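Local coordinates for kinetochore protein mis18 (Schizosaccharomyces pombe, PDB 5J6P) that helps recruit the centromeric histone CENP-A and keeps histones deacetylated in the central core of centromeres, this piece being its zinc-binding Yippee-like domain, at residues 61-74 and 85-97. Residues are numbered along the deposited sequence; the frame is centred on the assembly and turned at random.
With ZN (zinc ion), chain D.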
ATOM      1  N   LEU A  61     -16.261   0.523  11.712  1.00 70.49           N
ATOM      2  CA  LEU A  61     -15.431   1.234  10.714  1.00 71.37           C
ATOM      3  C   LEU A  61     -15.559   0.618   9.322  1.00 69.59           C
ATOM      4  O   LEU A  61     -15.326  -0.602   9.159  1.00 63.04           O
ATOM      5  CB  LEU A  61     -13.960   1.139  11.050  1.00 84.33           C
ATOM      6  CG  LEU A  61     -13.273   2.059  12.023  1.00 89.13           C
ATOM      7  CD1 LEU A  61     -11.788   1.705  12.042  1.00 87.23           C
ATOM      8  CD2 LEU A  61     -13.510   3.495  11.600  1.00 87.00           C
ATOM      9  N   SER A  62     -15.851   1.472   8.330  1.00 77.08           N
ATOM     10  CA  SER A  62     -16.012   1.086   6.905  1.00 71.20           C
ATOM     11  C   SER A  62     -14.940   1.708   5.975  1.00 67.22           C
ATOM     12  O   SER A  62     -14.536   2.835   6.234  1.00 65.00           O
ATOM     13  CB  SER A  62     -17.378   1.551   6.450  1.00 72.29           C
ATOM     14  OG  SER A  62     -18.419   0.890   7.164  1.00 72.58           O
ATOM     15  N   CYS A  63     -14.543   0.991   4.928  1.00 65.38           N
ATOM     16  CA  CYS A  63     -13.623   1.522   3.931  1.00 67.21           C
ATOM     17  C   CYS A  63     -14.374   2.432   2.963  1.00 66.54           C
ATOM     18  O   CYS A  63     -15.140   1.965   2.121  1.00 71.81           O
ATOM     19  CB  CYS A  63     -12.943   0.384   3.167  1.00 71.17           C
ATOM     20  SG  CYS A  63     -12.362   0.836   1.515  1.00 57.23           S
ATOM     21  N   THR A  64     -14.148   3.734   3.097  1.00 62.51           N
ATOM     22  CA  THR A  64     -14.849   4.749   2.284  1.00 69.67           C
ATOM     23  C   THR A  64     -14.952   4.443   0.805  1.00 73.11           C
ATOM     24  O   THR A  64     -15.874   4.915   0.170  1.00 87.39           O
ATOM     25  CB  THR A  64     -14.150   6.091   2.300  1.00 68.74           C
ATOM     26  OG1 THR A  64     -12.751   5.844   2.168  1.00 73.54           O
ATOM     27  CG2 THR A  64     -14.455   6.824   3.579  1.00 78.42           C
ATOM     28  N   ARG A  65     -14.005   3.690   0.259  1.00 68.62           N
ATOM     29  CA  ARG A  65     -14.089   3.236  -1.117  1.00 64.73           C
ATOM     30  C   ARG A  65     -14.978   2.000  -1.352  1.00 67.37           C
ATOM     31  O   ARG A  65     -15.863   2.066  -2.185  1.00 85.24           O
ATOM     32  CB  ARG A  65     -12.686   2.981  -1.671  1.00 74.33           C
ATOM     33  CG  ARG A  65     -12.706   2.532  -3.118  1.00 79.97           C
ATOM     34  CD  ARG A  65     -11.432   2.814  -3.854  1.00 79.85           C
ATOM     35  NE  ARG A  65     -11.373   4.230  -4.193  1.00 85.65           N
ATOM     36  CZ  ARG A  65     -10.386   5.056  -3.848  1.00103.89           C
ATOM     37  NH1 ARG A  65      -9.290   4.627  -3.153  1.00 97.90           N
ATOM     38  NH2 ARG A  65     -10.489   6.333  -4.226  1.00 99.10           N
ATOM     39  N   CYS A  66     -14.695   0.901  -0.661  1.00 68.01           N
ATOM     40  CA  CYS A  66     -15.373  -0.363  -0.925  1.00 67.14           C
ATOM     41  C   CYS A  66     -16.497  -0.653   0.062  1.00 63.72           C
ATOM     42  O   CYS A  66     -17.089  -1.732   0.037  1.00 67.23           O
ATOM     43  CB  CYS A  66     -14.368  -1.517  -0.924  1.00 64.60           C
ATOM     44  SG  CYS A  66     -14.045  -2.225   0.708  1.00 57.57           S
ATOM     45  N   ASN A  67     -16.791   0.309   0.928  1.00 68.58           N
ATOM     46  CA  ASN A  67     -17.885   0.129   1.929  1.00 71.81           C
ATOM     47  C   ASN A  67     -17.812  -1.105   2.847  1.00 66.90           C
ATOM     48  O   ASN A  67     -18.722  -1.366   3.567  1.00 66.12           O
ATOM     49  CB  ASN A  67     -19.243   0.131   1.242  1.00 64.83           C
ATOM     50  CG  ASN A  67     -19.491   1.402   0.478  1.00 64.11           C
ATOM     51  OD1 ASN A  67     -19.268   2.501   0.978  1.00 62.78           O
ATOM     52  ND2 ASN A  67     -19.940   1.263  -0.751  1.00 81.60           N
ATOM     53  N   GLU A  68     -16.722  -1.840   2.840  1.00 67.59           N
ATOM     54  CA  GLU A  68     -16.609  -3.004   3.641  1.00 61.62           C
ATOM     55  C   GLU A  68     -16.386  -2.592   5.103  1.00 68.49           C
ATOM     56  O   GLU A  68     -15.739  -1.588   5.407  1.00 65.92           O
ATOM     57  CB  GLU A  68     -15.432  -3.840   3.136  1.00 69.99           C
ATOM     58  CG  GLU A  68     -15.489  -5.296   3.546  1.00 77.17           C
ATOM     59  CD  GLU A  68     -16.407  -6.131   2.673  1.00 78.05           C
ATOM     60  OE1 GLU A  68     -17.407  -5.616   2.164  1.00 76.50           O
ATOM     61  OE2 GLU A  68     -16.126  -7.326   2.498  1.00 97.70           O
ATOM     62  N   VAL A  69     -16.964  -3.377   5.999  1.00 68.12           N
ATOM     63  CA  VAL A  69     -16.761  -3.217   7.401  1.00 73.00           C
ATOM     64  C   VAL A  69     -15.452  -3.935   7.681  1.00 76.88           C
ATOM     65  O   VAL A  69     -15.318  -5.148   7.443  1.00 79.14           O
ATOM     66  CB  VAL A  69     -17.959  -3.750   8.225  1.00 78.04           C
ATOM     67  CG1 VAL A  69     -17.657  -3.740   9.714  1.00 78.21           C
ATOM     68  CG2 VAL A  69     -19.176  -2.875   7.978  1.00 72.34           C
ATOM     69  N   ILE A  70     -14.492  -3.146   8.154  1.00 77.48           N
ATOM     70  CA  ILE A  70     -13.103  -3.570   8.331  1.00 76.65           C
ATOM     71  C   ILE A  70     -12.610  -3.406   9.753  1.00 75.51           C
ATOM     72  O   ILE A  70     -11.481  -3.771  10.052  1.00 88.41           O
ATOM     73  CB  ILE A  70     -12.117  -2.778   7.398  1.00 74.27           C
ATOM     74  CG1 ILE A  70     -12.192  -1.277   7.650  1.00 70.26           C
ATOM     75  CG2 ILE A  70     -12.381  -3.077   5.927  1.00 73.20           C
ATOM     76  CD1 ILE A  70     -11.167  -0.503   6.872  1.00 76.00           C
ATOM     77  N   GLY A  71     -13.422  -2.844  10.632  1.00 83.80           N
ATOM     78  CA  GLY A  71     -12.964  -2.596  11.994  1.00 85.53           C
ATOM     79  C   GLY A  71     -14.010  -1.974  12.885  1.00 73.99           C
ATOM     80  O   GLY A  71     -15.221  -2.164  12.677  1.00 78.15           O
ATOM     81  N   LYS A  72     -13.523  -1.227  13.869  1.00 72.82           N
ATOM     82  CA  LYS A  72     -14.371  -0.539  14.839  1.00 74.35           C
ATOM     83  C   LYS A  72     -13.634   0.463  15.674  1.00 73.25           C
ATOM     84  O   LYS A  72     -12.414   0.389  15.829  1.00 79.33           O
ATOM     85  CB  LYS A  72     -15.034  -1.540  15.778  1.00 71.47           C
ATOM     86  CG  LYS A  72     -14.262  -2.812  15.958  1.00 72.47           C
ATOM     87  CD  LYS A  72     -14.970  -3.713  16.930  1.00 81.72           C
ATOM     88  CE  LYS A  72     -16.101  -4.494  16.302  1.00 77.70           C
ATOM     89  NZ  LYS A  72     -15.588  -5.782  15.785  1.00 81.77           N
ATOM     90  N   VAL A  73     -14.389   1.407  16.212  1.00 75.70           N
ATOM     91  CA  VAL A  73     -13.863   2.319  17.215  1.00 80.69           C
ATOM     92  C   VAL A  73     -14.589   2.043  18.495  1.00 82.81           C
ATOM     93  O   VAL A  73     -15.795   2.307  18.582  1.00 88.54           O
ATOM     94  CB  VAL A  73     -14.135   3.774  16.854  1.00 80.11           C
ATOM     95  CG1 VAL A  73     -13.580   4.690  17.938  1.00 71.59           C
ATOM     96  CG2 VAL A  73     -13.510   4.097  15.504  1.00 85.41           C
ATOM     97  N   TYR A  74     -13.867   1.556  19.498  1.00 83.45           N
ATOM     98  CA  TYR A  74     -14.448   1.453  20.844  1.00 75.55           C
ATOM     99  C   TYR A  74     -14.591   2.852  21.447  1.00 77.56           C
ATOM    100  O   TYR A  74     -13.598   3.559  21.621  1.00 69.97           O
ATOM    101  CB  TYR A  74     -13.630   0.536  21.719  1.00 71.96           C
ATOM    102  CG  TYR A  74     -13.744  -0.885  21.237  1.00 71.28           C
ATOM    103  CD1 TYR A  74     -12.943  -1.371  20.235  1.00 76.28           C
ATOM    104  CD2 TYR A  74     -14.703  -1.721  21.741  1.00 76.76           C
ATOM    105  CE1 TYR A  74     -13.062  -2.684  19.808  1.00 76.49           C
ATOM    106  CE2 TYR A  74     -14.854  -3.015  21.288  1.00 69.97           C
ATOM    107  CZ  TYR A  74     -14.028  -3.492  20.332  1.00 67.07           C
ATOM    108  OH  TYR A  74     -14.172  -4.776  19.875  1.00 72.02           O
ATOM    109  N   ARG A  85      -9.602   2.853  23.268  1.00 78.91           N
ATOM    110  CA  ARG A  85     -10.730   3.751  23.203  1.00 79.89           C
ATOM    111  C   ARG A  85     -10.379   4.949  22.384  1.00 70.66           C
ATOM    112  O   ARG A  85      -9.326   5.496  22.575  1.00 73.65           O
ATOM    113  CB  ARG A  85     -11.133   4.220  24.593  1.00 90.36           C
ATOM    114  CG  ARG A  85     -12.345   5.147  24.623  1.00 93.34           C
ATOM    115  CD  ARG A  85     -12.247   6.068  25.809  1.00 97.71           C
ATOM    116  NE  ARG A  85     -12.588   5.358  27.031  1.00100.06           N
ATOM    117  CZ  ARG A  85     -12.359   5.800  28.265  1.00105.96           C
ATOM    118  NH1 ARG A  85     -11.729   6.963  28.495  1.00 88.60           N
ATOM    119  NH2 ARG A  85     -12.762   5.044  29.279  1.00110.80           N
ATOM    120  N   ASP A  86     -11.313   5.349  21.520  1.00 74.89           N
ATOM    121  CA  ASP A  86     -11.149   6.375  20.498  1.00 77.39           C
ATOM    122  C   ASP A  86      -9.911   6.194  19.603  1.00 80.52           C
ATOM    123  O   ASP A  86      -9.251   7.185  19.195  1.00 79.48           O
ATOM    124  CB  ASP A  86     -11.253   7.754  21.145  1.00 78.59           C
ATOM    125  CG  ASP A  86     -12.637   8.010  21.690  1.00 86.82           C
ATOM    126  OD1 ASP A  86     -13.530   7.173  21.411  1.00 83.37           O
ATOM    127  OD2 ASP A  86     -12.843   9.028  22.391  1.00 94.56           O
ATOM    128  N   MET A  87      -9.644   4.919  19.291  1.00 69.03           N
ATOM    129  CA  MET A  87      -8.575   4.520  18.396  1.00 79.37           C
ATOM    130  C   MET A  87      -9.148   3.535  17.385  1.00 83.04           C
ATOM    131  O   MET A  87     -10.144   2.844  17.660  1.00 95.79           O
ATOM    132  CB  MET A  87      -7.397   3.835  19.123  1.00 73.68           C
ATOM    133  CG  MET A  87      -6.805   4.568  20.301  1.00 77.03           C
ATOM    134  SD  MET A  87      -5.532   5.820  20.076  1.00 89.87           S
ATOM    135  CE  MET A  87      -6.409   7.309  19.553  1.00 83.97           C
ATOM    136  N   TYR A  88      -8.428   3.423  16.267  1.00 78.34           N
ATOM    137  CA  TYR A  88      -8.827   2.611  15.133  1.00 73.86           C
ATOM    138  C   TYR A  88      -8.443   1.169  15.330  1.00 61.99           C
ATOM    139  O   TYR A  88      -7.285   0.842  15.248  1.00 72.61           O
ATOM    140  CB  TYR A  88      -8.212   3.134  13.831  1.00 67.85           C
ATOM    141  CG  TYR A  88      -8.504   4.596  13.568  1.00 69.14           C
ATOM    142  CD1 TYR A  88      -9.648   5.001  12.899  1.00 67.94           C
ATOM    143  CD2 TYR A  88      -7.618   5.573  13.988  1.00 75.65           C
ATOM    144  CE1 TYR A  88      -9.892   6.355  12.646  1.00 74.33           C
ATOM    145  CE2 TYR A  88      -7.852   6.916  13.752  1.00 85.92           C
ATOM    146  CZ  TYR A  88      -8.984   7.307  13.079  1.00 78.84           C
ATOM    147  OH  TYR A  88      -9.152   8.654  12.863  1.00 82.50           O
ATOM    148  N   THR A  89      -9.434   0.318  15.551  1.00 57.51           N
ATOM    149  CA  THR A  89      -9.225  -1.092  15.808  1.00 68.21           C
ATOM    150  C   THR A  89      -9.673  -1.910  14.600  1.00 69.20           C
ATOM    151  O   THR A  89     -10.860  -2.155  14.388  1.00 73.34           O
ATOM    152  CB  THR A  89      -9.997  -1.549  17.084  1.00 73.96           C
ATOM    153  OG1 THR A  89      -9.570  -0.771  18.228  1.00 82.94           O
ATOM    154  CG2 THR A  89      -9.791  -3.004  17.366  1.00 65.79           C
ATOM    155  N   PHE A  90      -8.684  -2.389  13.862  1.00 68.68           N
ATOM    156  CA  PHE A  90      -8.875  -3.125  12.621  1.00 64.40           C
ATOM    157  C   PHE A  90      -8.945  -4.635  12.734  1.00 65.22           C
ATOM    158  O   PHE A  90      -8.275  -5.262  13.537  1.00 75.17           O
ATOM    159  CB  PHE A  90      -7.751  -2.748  11.649  1.00 67.57           C
ATOM    160  CG  PHE A  90      -7.828  -1.316  11.186  1.00 66.32           C
ATOM    161  CD1 PHE A  90      -8.856  -0.903  10.363  1.00 70.29           C
ATOM    162  CD2 PHE A  90      -6.909  -0.379  11.595  1.00 65.92           C
ATOM    163  CE1 PHE A  90      -8.961   0.430   9.962  1.00 70.13           C
ATOM    164  CE2 PHE A  90      -7.010   0.938  11.197  1.00 66.16           C
ATOM    165  CZ  PHE A  90      -8.030   1.347  10.367  1.00 63.12           C
ATOM    166  N   SER A  91      -9.722  -5.204  11.839  1.00 71.49           N
ATOM    167  CA  SER A  91      -9.997  -6.619  11.773  1.00 77.36           C
ATOM    168  C   SER A  91      -8.939  -7.290  10.850  1.00 78.99           C
ATOM    169  O   SER A  91      -8.853  -6.951   9.693  1.00 80.86           O
ATOM    170  CB  SER A  91     -11.439  -6.733  11.233  1.00 78.35           C
ATOM    171  OG  SER A  91     -12.003  -8.009  11.392  1.00 84.43           O
ATOM    172  N   MET A  92      -8.116  -8.212  11.351  1.00 80.40           N
ATOM    173  CA  MET A  92      -7.041  -8.794  10.521  1.00 80.74           C
ATOM    174  C   MET A  92      -7.607  -9.557   9.343  1.00 74.69           C
ATOM    175  O   MET A  92      -6.951  -9.673   8.324  1.00 98.06           O
ATOM    176  CB  MET A  92      -6.149  -9.781  11.276  1.00 88.20           C
ATOM    177  CG  MET A  92      -5.347  -9.265  12.465  1.00105.16           C
ATOM    178  SD  MET A  92      -4.936 -10.630  13.615  1.00120.40           S
ATOM    179  CE  MET A  92      -3.603  -9.898  14.579  1.00119.78           C
ATOM    180  N   ASP A  93      -8.810 -10.087   9.482  1.00 77.01           N
ATOM    181  CA  ASP A  93      -9.455 -10.862   8.412  1.00 85.74           C
ATOM    182  C   ASP A  93      -9.818 -10.026   7.213  1.00 87.64           C
ATOM    183  O   ASP A  93     -10.105 -10.561   6.141  1.00 84.69           O
ATOM    184  CB  ASP A  93     -10.752 -11.543   8.916  1.00 96.56           C
ATOM    185  CG  ASP A  93     -10.583 -13.042   9.111  1.00108.66           C
ATOM    186  OD1 ASP A  93      -9.504 -13.471   9.599  1.00108.98           O
ATOM    187  OD2 ASP A  93     -11.528 -13.790   8.763  1.00106.47           O
ATOM    188  N   LYS A  94      -9.843  -8.715   7.425  1.00 87.21           N
ATOM    189  CA  LYS A  94     -10.321  -7.751   6.468  1.00 77.41           C
ATOM    190  C   LYS A  94      -9.235  -6.821   5.990  1.00 67.86           C
ATOM    191  O   LYS A  94      -9.504  -5.977   5.178  1.00 71.91           O
ATOM    192  CB  LYS A  94     -11.430  -6.937   7.152  1.00 82.23           C
ATOM    193  CG  LYS A  94     -12.699  -7.737   7.480  1.00 76.93           C
ATOM    194  CD  LYS A  94     -13.548  -7.819   6.234  1.00 85.31           C
ATOM    195  CE  LYS A  94     -14.854  -8.542   6.417  1.00 90.36           C
ATOM    196  NZ  LYS A  94     -15.606  -8.393   5.142  1.00 93.23           N
ATOM    197  N   LEU A  95      -8.021  -6.953   6.500  1.00 67.99           N
ATOM    198  CA  LEU A  95      -6.915  -6.065   6.138  1.00 75.88           C
ATOM    199  C   LEU A  95      -5.860  -6.907   5.471  1.00 78.99           C
ATOM    200  O   LEU A  95      -6.006  -8.133   5.386  1.00 90.30           O
ATOM    201  CB  LEU A  95      -6.302  -5.368   7.361  1.00 74.47           C
ATOM    202  CG  LEU A  95      -6.956  -4.110   7.900  1.00 74.66           C
ATOM    203  CD1 LEU A  95      -6.658  -2.924   7.034  1.00 76.74           C
ATOM    204  CD2 LEU A  95      -8.456  -4.280   8.024  1.00 83.26           C
ATOM    205  N   GLN A  96      -4.811  -6.230   4.994  1.00 74.23           N
ATOM    206  CA  GLN A  96      -3.661  -6.868   4.362  1.00 70.03           C
ATOM    207  C   GLN A  96      -2.423  -6.077   4.720  1.00 66.12           C
ATOM    208  O   GLN A  96      -2.477  -4.854   4.850  1.00 63.89           O
ATOM    209  CB  GLN A  96      -3.844  -6.829   2.868  1.00 79.28           C
ATOM    210  CG  GLN A  96      -3.658  -8.143   2.183  1.00 78.96           C
ATOM    211  CD  GLN A  96      -3.814  -7.970   0.697  1.00 87.38           C
ATOM    212  OE1 GLN A  96      -3.363  -6.974   0.142  1.00 93.71           O
ATOM    213  NE2 GLN A  96      -4.465  -8.925   0.039  1.00 94.52           N
ATOM    214  N   ALA A  97      -1.305  -6.768   4.889  1.00 73.45           N
ATOM    215  CA  ALA A  97      -0.060  -6.087   5.281  1.00 74.52           C
ATOM    216  C   ALA A  97       0.962  -6.218   4.181  1.00 74.86           C
ATOM    217  O   ALA A  97       1.062  -7.253   3.481  1.00 71.96           O
ATOM    218  CB  ALA A  97       0.493  -6.631   6.580  1.00 71.47           C
TER
HETATM  219 ZN    ZN D 201     -12.127  -1.228   0.723  1.00 20.00          ZN
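Glu68 and Lys94 form the one salt bridge between 61-74 and 85-97, with OE2 of Glu68 2.9 Å from NZ of Lys94. The two side chains cross at about a right angle: Lys94 bends at chi2 (-82°), which carries its methylenes over the backbone oxygen of Val69 before the ammonium meets the carboxylate. An alanine in place of Lys94 would probably leave the Glu68 carboxylate without this charged mate and strip the Val69 carbonyl of the methylenes that cover it. Backbone bonds take over along the antiparallel strands. Lys72 and Thr89 are a hydrogen-bonded pair: Lys72 N gives to Thr89 O at 2.9 Å, and Thr89 N returns a bond to Lys72 O at 3.0 Å. Ser91 N reaches Ile70 O and, at the far end, Asp86 N reaches Tyr74 O, both at 2.9 Å. Gly71 faces Phe90 in a non-hydrogen-bonded pair where the CA atoms come within 4.2 Å. Ile70 and Gly71 together face Leu61, a classic beta bulge. On the Phe90 face, CE1 of that ring takes Leu61 CD1 at 3.7 Å and Ile70 CD1 at 3.9 Å, while the same Leu61 methyl also meets the edge of the Tyr88 ring. Ile70 CB packs on Leu95 CD2. On the other face, Thr89 OG1 lies at the edge of the Tyr74 ring. Cys63, ending strand 57-63, and Cys66 in the turn that follows bind zinc with Cys9; Cys12 also belongs to the site, and Glu68 comes two residues after Cys66. Strand 88-91 is flanked by 69-76 and 31-34 in the larger antiparallel sheet, and the chain then crosses through Lys94 into 95-99, which pairs with 5-9 in the smaller one.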